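Long-range contacts in putative iron-regulated protein A (Parabacteroides distasonis ATCC 8503, PDB 4ECG), which is an imelysin-like, calcium-binding protein assigned to the M75 peptidase family, a putative iron-regulated protein and putative metalloendopeptidase, though its precise function is not established: residues Y48-L52 against T188-Y192; M55-K59 against S181-L185; Y192-L196 against S206-M212. The contacts are given in a common frame with arbitrary orientation. Residues are numbered along the deposited sequence.

Interaction 1: Y48-L52 against T188-Y192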
loop_
_atom_site.group_PDB
_atom_site.type_symbol
_atom_site.label_atom_id
_atom_site.label_comp_id
_atom_site.label_asym_id
_atom_site.label_seq_id
_atom_site.Cartn_x
_atom_site.Cartn_y
_atom_site.Cartn_z
ATOM N N TYR A 48 9.542 2.394 -5.966
ATOM C CA TYR A 48 10.277 1.451 -5.151
ATOM C C TYR A 48 11.657 2.012 -4.845
ATOM O O TYR A 48 12.178 1.815 -3.778
ATOM C CB TYR A 48 10.381 0.123 -5.902
ATOM C CG TYR A 48 9.113 -0.724 -5.948
ATOM C CD1 TYR A 48 8.246 -0.781 -4.885
ATOM C CD2 TYR A 48 8.830 -1.525 -7.023
ATOM C CE1 TYR A 48 7.094 -1.580 -4.907
ATOM C CE2 TYR A 48 7.670 -2.330 -7.063
ATOM C CZ TYR A 48 6.819 -2.374 -5.985
ATOM O OH TYR A 48 5.677 -3.152 -5.985
ATOM N N LYS A 49 12.267 2.707 -5.784
ATOM C CA LYS A 49 13.565 3.348 -5.543
ATOM C C LYS A 49 13.444 4.405 -4.449
ATOM O O LYS A 49 14.320 4.558 -3.627
ATOM C CB LYS A 49 14.099 3.952 -6.867
ATOM C CG LYS A 49 15.250 4.958 -6.805
ATOM C CD LYS A 49 16.626 4.317 -6.618
ATOM C CE LYS A 49 17.788 5.309 -6.866
ATOM N NZ LYS A 49 17.911 5.785 -8.293
ATOM N N ASP A 50 12.361 5.154 -4.468
ATOM C CA ASP A 50 12.122 6.208 -3.483
ATOM C C ASP A 50 11.908 5.499 -2.155
ATOM O O ASP A 50 12.388 5.957 -1.121
ATOM C CB ASP A 50 10.876 7.028 -3.875
ATOM C CG ASP A 50 10.492 8.149 -2.866
ATOM O OD1 ASP A 50 11.384 8.886 -2.364
ATOM O OD2 ASP A 50 9.253 8.325 -2.622
HETATM N N MSE A 51 11.170 4.391 -2.179
HETATM C CA MSE A 51 11.019 3.573 -0.971
HETATM C C MSE A 51 12.408 3.106 -0.415
HETATM O O MSE A 51 12.650 3.223 0.783
HETATM C CB MSE A 51 10.119 2.374 -1.221
HETATM C CG MSE A 51 9.574 1.750 0.093
HETATM SE SE MSE A 51 8.524 0.200 -0.291
HETATM C CE MSE A 51 8.489 -0.413 1.583
ATOM N N LEU A 52 13.315 2.607 -1.261
ATOM C CA LEU A 52 14.583 2.098 -0.743
ATOM C C LEU A 52 15.344 3.262 -0.109
ATOM O O LEU A 52 15.862 3.122 1.003
ATOM C CB LEU A 52 15.431 1.359 -1.791
ATOM C CG LEU A 52 16.808 0.824 -1.353
ATOM C CD1 LEU A 52 16.710 -0.112 -0.150
ATOM C CD2 LEU A 52 17.551 0.157 -2.513
ATOM N N THR A 188 12.654 -4.346 1.631
ATOM C CA THR A 188 12.638 -3.236 0.664
ATOM C C THR A 188 13.731 -3.352 -0.389
ATOM O O THR A 188 13.479 -3.153 -1.555
ATOM C CB THR A 188 12.679 -1.850 1.375
ATOM O OG1 THR A 188 11.654 -1.798 2.386
ATOM C CG2 THR A 188 12.424 -0.717 0.364
ATOM N N GLN A 189 14.943 -3.679 0.034
ATOM C CA GLN A 189 15.996 -4.028 -0.905
ATOM C C GLN A 189 15.535 -5.156 -1.807
ATOM O O GLN A 189 15.737 -5.066 -3.006
ATOM C CB GLN A 189 17.312 -4.426 -0.203
ATOM C CG GLN A 189 18.032 -3.217 0.389
ATOM C CD GLN A 189 19.060 -3.566 1.462
ATOM O OE1 GLN A 189 19.154 -4.725 1.893
ATOM N NE2 GLN A 189 19.835 -2.548 1.909
ATOM N N ASP A 190 14.928 -6.209 -1.248
ATOM C CA ASP A 190 14.546 -7.344 -2.074
ATOM C C ASP A 190 13.482 -6.915 -3.100
ATOM O O ASP A 190 13.541 -7.304 -4.247
ATOM C CB ASP A 190 14.135 -8.571 -1.237
ATOM C CG ASP A 190 15.344 -9.245 -0.529
ATOM O OD1 ASP A 190 16.475 -8.978 -0.937
ATOM O OD2 ASP A 190 15.172 -10.004 0.449
ATOM N N LEU A 191 12.583 -6.039 -2.699
ATOM C CA LEU A 191 11.496 -5.571 -3.543
ATOM C C LEU A 191 12.039 -4.810 -4.747
ATOM O O LEU A 191 11.638 -5.060 -5.884
ATOM C CB LEU A 191 10.568 -4.646 -2.709
ATOM C CG LEU A 191 9.245 -4.162 -3.280
ATOM C CD1 LEU A 191 8.479 -5.319 -3.944
ATOM C CD2 LEU A 191 8.416 -3.494 -2.160
ATOM N N TYR A 192 12.918 -3.851 -4.487
ATOM C CA TYR A 192 13.434 -2.990 -5.547
ATOM C C TYR A 192 14.358 -3.818 -6.427
ATOM O O TYR A 192 14.166 -3.818 -7.652
ATOM C CB TYR A 192 14.133 -1.730 -5.011
ATOM C CG TYR A 192 14.895 -0.947 -6.040
ATOM C CD1 TYR A 192 14.232 -0.219 -7.018
ATOM C CD2 TYR A 192 16.283 -0.937 -6.047
ATOM C CE1 TYR A 192 14.929 0.505 -7.983
ATOM C CE2 TYR A 192 16.993 -0.190 -6.999
ATOM C CZ TYR A 192 16.307 0.529 -7.965
ATOM O OH TYR A 192 16.985 1.248 -8.924
#
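Segments 48-52 and 188-192 are single turns of two long helices, 29-68 and 171-196, that run antiparallel in the helical bundle of this imelysin-like protein. Their short axes approach to 9.2 Å with 157° between their N-to-C directions (signed crossing angle -157°). The CA atoms of Tyr-48 and Tyr-192 lie 5.5 Å apart and those of Leu-52 and Thr-188 5.8 Å apart, so the chains pair in opposite order, one helical turn between matched positions. No hydrogen bond crosses the interface; the 523 Å² buried is a matter of side-chain packing. Toward the interior, Leu-191 lies over a face of the Tyr-48 ring as a CH-pi contact: its CG is 4.0 Å from the ring centroid, 20° off the normal. Leu-191 CD2 also reaches Met-51 SE at 4.1 Å, Met-51 being selenomethionine. This flank is closed by helix 71-89, where Trp-88 touches both Met-51 and Leu-191. Tyr-192 packs differently, with Tyr-48 CB at its ring edge, 4.0 Å from Tyr-192 CD1. Lys-49 adds its aliphatic root, CB standing 3.7 Å from Tyr-192 CE1, while its amine end leads away from the interface. Thr-188 packs through both branches, CG2 3.7 Å from Leu-52 CA and OG1 3.5 Å from Met-51 CE, while OG1 hydrogen-bonds to Met-184 O in its own helix. Leu-52, whose CB starts sideways, still sends its branches across to the partner helix: CD2 is 3.9 Å from Tyr-192 CD2, and CD1 is 3.4 Å from Gln-189 CG.

Interaction 2: M55-K59 against S181-L185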
loop_
_atom_site.group_PDB
_atom_site.type_symbol
_atom_site.label_atom_id
_atom_site.label_comp_id
_atom_site.label_asym_id
_atom_site.label_seq_id
_atom_site.Cartn_x
_atom_site.Cartn_y
_atom_site.Cartn_z
HETATM N N MSE A 55 13.676 4.127 3.129
HETATM C CA MSE A 55 13.859 3.037 4.097
HETATM C C MSE A 55 15.272 3.017 4.691
HETATM O O MSE A 55 15.440 2.782 5.860
HETATM C CB MSE A 55 13.495 1.670 3.502
HETATM C CG MSE A 55 13.425 0.551 4.521
HETATM SE SE MSE A 55 11.945 0.793 5.827
HETATM C CE MSE A 55 10.571 0.017 4.744
ATOM N N THR A 56 16.268 3.253 3.884
ATOM C CA THR A 56 17.616 3.460 4.368
ATOM C C THR A 56 17.690 4.666 5.317
ATOM O O THR A 56 18.305 4.560 6.356
ATOM C CB THR A 56 18.615 3.556 3.190
ATOM O OG1 THR A 56 18.446 2.399 2.321
ATOM C CG2 THR A 56 20.143 3.708 3.697
ATOM N N ALA A 57 17.017 5.779 5.037
ATOM C CA ALA A 57 17.011 6.911 6.012
ATOM C C ALA A 57 16.299 6.493 7.300
ATOM O O ALA A 57 16.752 6.797 8.438
ATOM C CB ALA A 57 16.357 8.147 5.447
ATOM N N TYR A 58 15.207 5.756 7.142
ATOM C CA TYR A 58 14.480 5.303 8.309
ATOM C C TYR A 58 15.332 4.399 9.232
ATOM O O TYR A 58 15.340 4.611 10.437
ATOM C CB TYR A 58 13.190 4.633 7.931
ATOM C CG TYR A 58 12.610 3.853 9.081
ATOM C CD1 TYR A 58 11.834 4.449 10.057
ATOM C CD2 TYR A 58 12.816 2.487 9.167
ATOM C CE1 TYR A 58 11.314 3.684 11.130
ATOM C CE2 TYR A 58 12.278 1.723 10.189
ATOM C CZ TYR A 58 11.556 2.314 11.171
ATOM O OH TYR A 58 11.161 1.493 12.154
ATOM N N LYS A 59 16.065 3.429 8.682
ATOM C CA LYS A 59 16.864 2.503 9.499
ATOM C C LYS A 59 18.023 3.284 10.168
ATOM O O LYS A 59 18.269 3.093 11.353
ATOM C CB LYS A 59 17.297 1.273 8.666
ATOM C CG LYS A 59 18.565 0.538 9.050
ATOM C CD LYS A 59 18.293 -0.431 10.190
ATOM C CE LYS A 59 19.581 -1.112 10.647
ATOM N NZ LYS A 59 19.369 -1.594 12.037
ATOM N N SER A 181 13.416 -3.211 12.086
ATOM C CA SER A 181 13.815 -2.221 11.126
ATOM C C SER A 181 14.910 -2.741 10.156
ATOM O O SER A 181 14.877 -2.373 8.985
ATOM C CB SER A 181 14.319 -0.971 11.844
ATOM O OG SER A 181 13.415 -0.491 12.817
ATOM N N GLU A 182 15.829 -3.601 10.609
ATOM C CA GLU A 182 16.771 -4.315 9.693
ATOM C C GLU A 182 15.982 -5.084 8.651
ATOM O O GLU A 182 16.313 -5.115 7.490
ATOM C CB GLU A 182 17.642 -5.353 10.422
ATOM C CG GLU A 182 18.950 -4.811 10.963
ATOM C CD GLU A 182 19.656 -5.710 12.012
ATOM O OE1 GLU A 182 19.708 -6.974 11.862
ATOM O OE2 GLU A 182 20.179 -5.100 12.970
ATOM N N ARG A 183 14.949 -5.758 9.106
ATOM C CA ARG A 183 14.208 -6.617 8.243
ATOM C C ARG A 183 13.295 -5.772 7.316
ATOM O O ARG A 183 13.092 -6.147 6.163
ATOM C CB ARG A 183 13.428 -7.651 9.069
ATOM C CG ARG A 183 12.507 -8.534 8.217
ATOM C CD ARG A 183 13.346 -9.297 7.195
ATOM N NE ARG A 183 12.630 -10.348 6.478
ATOM C CZ ARG A 183 12.551 -11.634 6.864
ATOM N NH1 ARG A 183 13.083 -12.065 7.966
ATOM N NH2 ARG A 183 11.901 -12.506 6.127
HETATM N N MSE A 184 12.776 -4.635 7.794
HETATM C CA MSE A 184 12.020 -3.759 6.911
HETATM C C MSE A 184 12.929 -3.347 5.718
HETATM O O MSE A 184 12.487 -3.436 4.576
HETATM C CB MSE A 184 11.424 -2.533 7.625
HETATM C CG MSE A 184 10.209 -2.828 8.478
HETATM SE SE MSE A 184 9.789 -1.500 9.808
HETATM C CE MSE A 184 9.556 -0.093 8.550
ATOM N N LEU A 185 14.179 -2.958 6.005
ATOM C CA LEU A 185 15.173 -2.534 4.982
ATOM C C LEU A 185 15.493 -3.659 4.029
ATOM O O LEU A 185 15.518 -3.484 2.833
ATOM C CB LEU A 185 16.495 -2.007 5.619
ATOM C CG LEU A 185 17.583 -1.514 4.663
ATOM C CD1 LEU A 185 17.020 -0.498 3.661
ATOM C CD2 LEU A 185 18.810 -1.006 5.428
#
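Two selenomethionines meet at the apolar centre: Met-55 SE is 3.7 Å from Met-184 CE, and that same methyl lies 3.7 Å from Tyr-58 CE2. Met-184 SE is 5.1 Å from the Tyr-58 ring centroid and 57° off its normal, an oblique Met-aromatic contact. Phe-148 and Ala-151 of helix 147-155 close over this cluster. Still in the buried part, Tyr-58 OH and Ser-181 OG stand 3.1 Å apart; Ser-181 OG is hydrogen-bonded to Leu-177 O of its own helix. Leu-185 fills the next position, its CD1 3.8 Å from Met-55 CG and its CD2 3.9 Å from Lys-59 CG, so the lysine contributes its methylenes to the packing. Further out the contact turns polar. Lys-59 NZ is held chiefly by Asp-63 one turn along its own helix, and makes a long salt bridge to Glu-182 OE2 at 3.7 Å. The axes are 9.4 Å apart at 167°, and CA pairs Met-55 with Leu-185 (5.8 Å) and Lys-59 with Ser-181 (5.9 Å) match in opposite order. An apolar seam with a charged pair at its exposed edge, between nearly antiparallel helices 29-68 and 171-196, is characteristic of a helical bundle.

Interaction 3: Y192-L196 against S206-M212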
loop_
_atom_site.group_PDB
_atom_site.type_symbol
_atom_site.label_atom_id
_atom_site.label_comp_id
_atom_site.label_asym_id
_atom_site.label_seq_id
_atom_site.Cartn_x
_atom_site.Cartn_y
_atom_site.Cartn_z
ATOM N N TYR A 192 12.918 -3.851 -4.487
ATOM C CA TYR A 192 13.434 -2.990 -5.547
ATOM C C TYR A 192 14.358 -3.818 -6.427
ATOM O O TYR A 192 14.166 -3.818 -7.652
ATOM C CB TYR A 192 14.133 -1.730 -5.011
ATOM C CG TYR A 192 14.895 -0.947 -6.040
ATOM C CD1 TYR A 192 14.232 -0.219 -7.018
ATOM C CD2 TYR A 192 16.283 -0.937 -6.047
ATOM C CE1 TYR A 192 14.929 0.505 -7.983
ATOM C CE2 TYR A 192 16.993 -0.190 -6.999
ATOM C CZ TYR A 192 16.307 0.529 -7.965
ATOM O OH TYR A 192 16.985 1.248 -8.924
ATOM N N ASN A 193 15.303 -4.551 -5.814
ATOM C CA ASN A 193 16.169 -5.465 -6.585
ATOM C C ASN A 193 15.410 -6.513 -7.346
ATOM O O ASN A 193 15.769 -6.833 -8.440
ATOM C CB ASN A 193 17.234 -6.151 -5.739
ATOM C CG ASN A 193 18.235 -5.163 -5.161
ATOM O OD1 ASN A 193 18.530 -4.159 -5.759
ATOM N ND2 ASN A 193 18.703 -5.433 -3.960
ATOM N N GLY A 194 14.358 -7.055 -6.775
ATOM C CA GLY A 194 13.577 -8.065 -7.482
ATOM C C GLY A 194 13.014 -7.536 -8.800
ATOM O O GLY A 194 13.023 -8.226 -9.787
ATOM N N TRP A 195 12.521 -6.305 -8.802
ATOM C CA TRP A 195 12.064 -5.667 -10.021
ATOM C C TRP A 195 13.226 -5.303 -10.925
ATOM O O TRP A 195 13.160 -5.562 -12.125
ATOM C CB TRP A 195 11.243 -4.414 -9.704
ATOM C CG TRP A 195 9.819 -4.712 -9.401
ATOM C CD1 TRP A 195 9.285 -5.243 -8.228
ATOM C CD2 TRP A 195 8.686 -4.536 -10.275
ATOM N NE1 TRP A 195 7.936 -5.427 -8.349
ATOM C CE2 TRP A 195 7.516 -5.006 -9.535
ATOM C CE3 TRP A 195 8.526 -4.073 -11.526
ATOM C CZ2 TRP A 195 6.261 -4.942 -10.058
ATOM C CZ3 TRP A 195 7.263 -4.012 -12.044
ATOM C CH2 TRP A 195 6.148 -4.409 -11.319
ATOM N N LEU A 196 14.280 -4.709 -10.355
ATOM C CA LEU A 196 15.349 -4.112 -11.140
ATOM C C LEU A 196 16.218 -5.139 -11.817
ATOM O O LEU A 196 16.544 -4.963 -12.998
ATOM C CB LEU A 196 16.225 -3.166 -10.327
ATOM C CG LEU A 196 17.299 -2.425 -11.170
ATOM C CD1 LEU A 196 16.640 -1.632 -12.318
ATOM C CD2 LEU A 196 18.204 -1.519 -10.321
ATOM N N SER A 206 14.647 -13.651 -12.149
ATOM C CA SER A 206 15.132 -12.614 -13.073
ATOM C C SER A 206 14.350 -11.286 -12.872
ATOM O O SER A 206 13.433 -11.191 -12.080
ATOM C CB SER A 206 15.033 -13.117 -14.514
ATOM O OG SER A 206 13.684 -13.385 -14.873
ATOM N N SER A 207 14.740 -10.257 -13.583
ATOM C CA SER A 207 14.126 -8.955 -13.404
ATOM C C SER A 207 12.627 -8.969 -13.710
ATOM O O SER A 207 12.221 -9.438 -14.748
ATOM C CB SER A 207 14.832 -7.944 -14.304
ATOM O OG SER A 207 14.126 -6.719 -14.332
ATOM N N TYR A 208 11.810 -8.451 -12.803
ATOM C CA TYR A 208 10.370 -8.454 -13.033
ATOM C C TYR A 208 10.066 -7.352 -13.983
ATOM O O TYR A 208 9.165 -7.506 -14.781
ATOM C CB TYR A 208 9.536 -8.312 -11.738
ATOM C CG TYR A 208 8.076 -8.700 -11.940
ATOM C CD1 TYR A 208 7.684 -10.017 -11.899
ATOM C CD2 TYR A 208 7.104 -7.724 -12.218
ATOM C CE1 TYR A 208 6.349 -10.364 -12.114
ATOM C CE2 TYR A 208 5.764 -8.053 -12.430
ATOM C CZ TYR A 208 5.384 -9.383 -12.382
ATOM O OH TYR A 208 4.043 -9.728 -12.616
ATOM N N ALA A 209 10.819 -6.243 -13.897
ATOM C CA ALA A 209 10.598 -5.108 -14.784
ATOM C C ALA A 209 10.796 -5.550 -16.227
ATOM O O ALA A 209 10.026 -5.155 -17.117
ATOM C CB ALA A 209 11.529 -3.925 -14.459
ATOM N N GLU A 210 11.831 -6.339 -16.464
ATOM C CA GLU A 210 12.144 -6.774 -17.807
ATOM C C GLU A 210 11.095 -7.762 -18.305
ATOM O O GLU A 210 10.619 -7.647 -19.437
ATOM C CB GLU A 210 13.553 -7.370 -17.879
ATOM C CG GLU A 210 14.691 -6.339 -17.769
ATOM C CD GLU A 210 14.646 -5.210 -18.833
ATOM O OE1 GLU A 210 14.406 -5.495 -20.061
ATOM O OE2 GLU A 210 14.864 -4.027 -18.427
ATOM N N ALA A 211 10.702 -8.722 -17.470
ATOM C CA ALA A 211 9.670 -9.673 -17.878
ATOM C C ALA A 211 8.399 -8.911 -18.204
ATOM O O ALA A 211 7.726 -9.218 -19.213
ATOM C CB ALA A 211 9.406 -10.683 -16.798
HETATM N N MSE A 212 8.062 -7.889 -17.400
HETATM C CA MSE A 212 6.894 -7.076 -17.777
HETATM C C MSE A 212 7.095 -6.294 -19.087
HETATM O O MSE A 212 6.166 -6.263 -19.919
HETATM C CB MSE A 212 6.374 -6.180 -16.659
HETATM C CG MSE A 212 4.984 -6.621 -16.121
HETATM SE SE MSE A 212 4.312 -5.234 -15.096
HETATM C CE MSE A 212 2.660 -5.067 -16.008
#
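This is a helix-to-helix junction held by hydrogen bonds to the last carbonyls of the first helix and by an aromatic contact beside them: the C-terminal turn of helix 171-196 meets the start of helix 208-214 after a connection without helix or strand. The evidence lies in the carbonyls that end the first helix. Gly-194 O accepts from Tyr-208 N at 3.3 Å (153° at the hydrogen) and Trp-195 O from Ala-209 N at 3.0 Å (162°), so amides of the new helix's first turn meet acceptors at the end of the old one. Ser-207 joins both ends: its OG donates to Trp-195 O at 2.7 Å and, from the N-cap position, accepts from Glu-210 N at 3.2 Å. The segment axes come within 8.0 Å at 38°, and the CA atoms of Trp-195 and Tyr-208 are 4.4 Å apart, close enough for these bonds. Beside them the edge of Tyr-208 points at the face of the Trp-195 six-membered ring in a T-shaped stack, with centroids 4.8 Å apart and planes at 62°. Met-212 (selenomethionine) adds an oblique Met-aromatic contact, SE being 5.3 Å from that ring's centroid. Around the junction, Trp-195 rests on Ala-44 and Leu-45 of helix 29-68, and Val-98 of helix 98-101 touches both aromatic residues; Tyr-208 and Met-212 pack against helix 225-233, which contains the calcium ligand Gln-227.

In the fold
Interactions 1 and 2 are successive parts of one seam between helices 29-68 and 171-196. Their centres are 10 Å apart and they touch, with Leu-52 CD1 3.8 Å from Leu-185 CD1. Because the helices are antiparallel, interaction 2 nests within the chain loop closed by interaction 1. Interaction 3 follows where helix 171-196 ends: it shares Tyr-192 with interaction 1, 12 Å away between centres, and meets it where Tyr-48 CE2 lies 3.4 Å from Trp-195 NE1. Interactions 2 and 3 have centres 21 Å apart and do not touch. Helix 171-196 thus connects all three, carrying the bundle's packing on to helix 208-214.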